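Local coordinates for protein aminoglycoside N(3)-acetyltransferase III (Serratia marcescens, PDB 7LAO) that acetylates the 3-amino group of 2-deoxystreptamine aminoglycosides such as gentamicin, kanamycin and tobramycin, using acetyl-CoA, and so confers resistance to them, at residues M25-L30 with S167-H172. Sequence-based numbering, arbitrary orientation.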
loop_
_atom_site.group_PDB
_atom_site.type_symbol
_atom_site.label_atom_id
_atom_site.label_comp_id
_atom_site.label_asym_id
_atom_site.label_seq_id
_atom_site.Cartn_x
_atom_site.Cartn_y
_atom_site.Cartn_z
ATOM N N MET A 25 5.301 5.326 3.931
ATOM C CA MET A 25 4.663 4.097 3.486
ATOM C C MET A 25 5.733 3.261 2.791
ATOM O O MET A 25 6.343 3.719 1.810
ATOM C CB MET A 25 3.510 4.383 2.532
ATOM C CG MET A 25 2.779 3.122 2.043
ATOM S SD MET A 25 1.094 3.532 1.350
ATOM C CE MET A 25 0.563 1.888 0.828
ATOM N N VAL A 26 5.939 2.029 3.278
ATOM C CA VAL A 26 7.031 1.173 2.795
ATOM C C VAL A 26 6.476 0.058 1.917
ATOM O O VAL A 26 5.544 -0.650 2.316
ATOM C CB VAL A 26 7.813 0.564 3.978
ATOM C CG1 VAL A 26 9.113 -0.180 3.515
ATOM C CG2 VAL A 26 8.101 1.594 5.061
ATOM N N HIS A 27 7.118 -0.172 0.766
ATOM C CA HIS A 27 6.904 -1.396 -0.004
ATOM C C HIS A 27 8.264 -2.062 -0.111
ATOM O O HIS A 27 9.198 -1.451 -0.619
ATOM C CB HIS A 27 6.346 -1.111 -1.409
ATOM C CG HIS A 27 5.161 -0.191 -1.414
ATOM N ND1 HIS A 27 3.866 -0.641 -1.246
ATOM C CD2 HIS A 27 5.074 1.155 -1.545
ATOM C CE1 HIS A 27 3.035 0.385 -1.276
ATOM N NE2 HIS A 27 3.740 1.486 -1.454
ATOM N N ALA A 28 8.388 -3.286 0.369
ATOM C CA ALA A 28 9.728 -3.886 0.392
ATOM C C ALA A 28 9.754 -5.250 -0.275
ATOM O O ALA A 28 8.763 -5.987 -0.262
ATOM C CB ALA A 28 10.273 -4.052 1.817
ATOM N N SER A 29 10.907 -5.574 -0.869
ATOM C CA SER A 29 11.308 -6.965 -1.083
ATOM C C SER A 29 12.463 -7.234 -0.128
ATOM O O SER A 29 13.575 -6.719 -0.317
ATOM C CB SER A 29 11.731 -7.271 -2.514
ATOM O OG SER A 29 12.568 -8.441 -2.474
ATOM N N LEU A 30 12.191 -8.012 0.924
ATOM C CA LEU A 30 13.215 -8.267 1.921
ATOM C C LEU A 30 14.318 -9.145 1.393
ATOM O O LEU A 30 15.388 -9.201 2.015
ATOM C CB LEU A 30 12.599 -8.914 3.177
ATOM C CG LEU A 30 11.638 -7.899 3.796
ATOM C CD1 LEU A 30 10.743 -8.528 4.844
ATOM C CD2 LEU A 30 12.412 -6.735 4.388
ATOM N N SER A 167 4.766 -1.062 -7.655
ATOM C CA SER A 167 4.209 -1.260 -6.326
ATOM C C SER A 167 3.895 0.062 -5.606
ATOM O O SER A 167 3.614 0.040 -4.398
ATOM C CB SER A 167 5.152 -2.137 -5.480
ATOM O OG SER A 167 6.354 -1.471 -5.138
ATOM N N VAL A 168 3.921 1.212 -6.319
ATOM C CA VAL A 168 3.645 2.521 -5.691
ATOM C C VAL A 168 2.141 2.727 -5.477
ATOM O O VAL A 168 1.446 3.395 -6.264
ATOM C CB VAL A 168 4.273 3.683 -6.502
ATOM C CG1 VAL A 168 4.008 5.022 -5.806
ATOM C CG2 VAL A 168 5.767 3.515 -6.595
ATOM N N THR A 169 1.639 2.191 -4.364
ATOM C CA THR A 169 0.195 2.097 -4.163
ATOM C C THR A 169 -0.482 3.460 -4.122
ATOM O O THR A 169 -1.645 3.600 -4.537
ATOM C CB THR A 169 -0.077 1.341 -2.856
ATOM O OG1 THR A 169 0.548 0.054 -2.943
ATOM C CG2 THR A 169 -1.574 1.186 -2.602
ATOM N N VAL A 170 0.212 4.486 -3.648
ATOM C CA VAL A 170 -0.447 5.793 -3.595
ATOM C C VAL A 170 -0.891 6.294 -4.970
ATOM O O VAL A 170 -1.769 7.172 -5.054
ATOM C CB VAL A 170 0.502 6.788 -2.886
ATOM C CG1 VAL A 170 1.646 7.322 -3.836
ATOM C CG2 VAL A 170 -0.272 7.931 -2.298
ATOM N N LEU A 171 -0.312 5.771 -6.069
ATOM C CA LEU A 171 -0.770 6.233 -7.372
ATOM C C LEU A 171 -2.155 5.687 -7.705
ATOM O O LEU A 171 -2.797 6.198 -8.622
ATOM C CB LEU A 171 0.245 5.883 -8.486
ATOM C CG LEU A 171 1.385 6.908 -8.536
ATOM C CD1 LEU A 171 2.584 6.437 -9.440
ATOM C CD2 LEU A 171 0.906 8.291 -9.006
ATOM N N HIS A 172 -2.624 4.657 -7.012
ATOM C CA HIS A 172 -4.040 4.307 -7.134
ATOM C C HIS A 172 -4.950 5.425 -6.619
ATOM O O HIS A 172 -6.078 5.572 -7.100
ATOM C CB HIS A 172 -4.337 2.998 -6.389
ATOM C CG HIS A 172 -3.752 1.793 -7.053
ATOM N ND1 HIS A 172 -4.013 1.479 -8.374
ATOM C CD2 HIS A 172 -2.882 0.851 -6.598
ATOM C CE1 HIS A 172 -3.354 0.375 -8.694
ATOM N NE2 HIS A 172 -2.666 -0.026 -7.632
HETATM O O HOH W 1 2.294 3.995 -1.768
#
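M25 and H27, on strand 23-28, face the segment 167-170 with backbones well apart: the CA atoms of H27 and S167 are 6.9 Å from each other, those of M25 and V170 8.9 Å, and no hydrogen bond joins the two segments directly. The imidazole of H27 lies beneath the carbonyl of S167, whose O sits 3.1 Å above the ring plane, over its centre. With CG anti to the carbonyl carbon (chi1 -50°), the ring extends from the strand under this oxygen, and CE1 comes obliquely to 3.0 Å from T169 OG1, a close approach of carbon to oxygen. Histidine suits the place because it is flat enough to slide under a carbonyl yet carries a polar edge: NE2 makes a hydrogen bond of 2.9 Å to a water in the ring plane. That water in turn accepts a bond of 2.8 Å from V170 N, so it ties the strand to V170. S167 OG, in the conformer described, finds its hydrogen bond in P164 O. M25 stretches out nearly straight from the strand, its chi1 of -179° being followed by two further anti torsions, and its terminal CE comes 3.8 Å from T169 CB, the two side chains crossing at about a right angle. A long, unbranched methionine can span this distance, while threonine offers it carbon and has OG1 on the histidine side. L148 and F151 of helix 147-153 also pack on M25. V168 centres an inverse gamma turn. The whole is a buried, water-bridged junction between a central strand of the mixed sheet in this Antibiotic_NAT fold and the chain leading into helix 170-177.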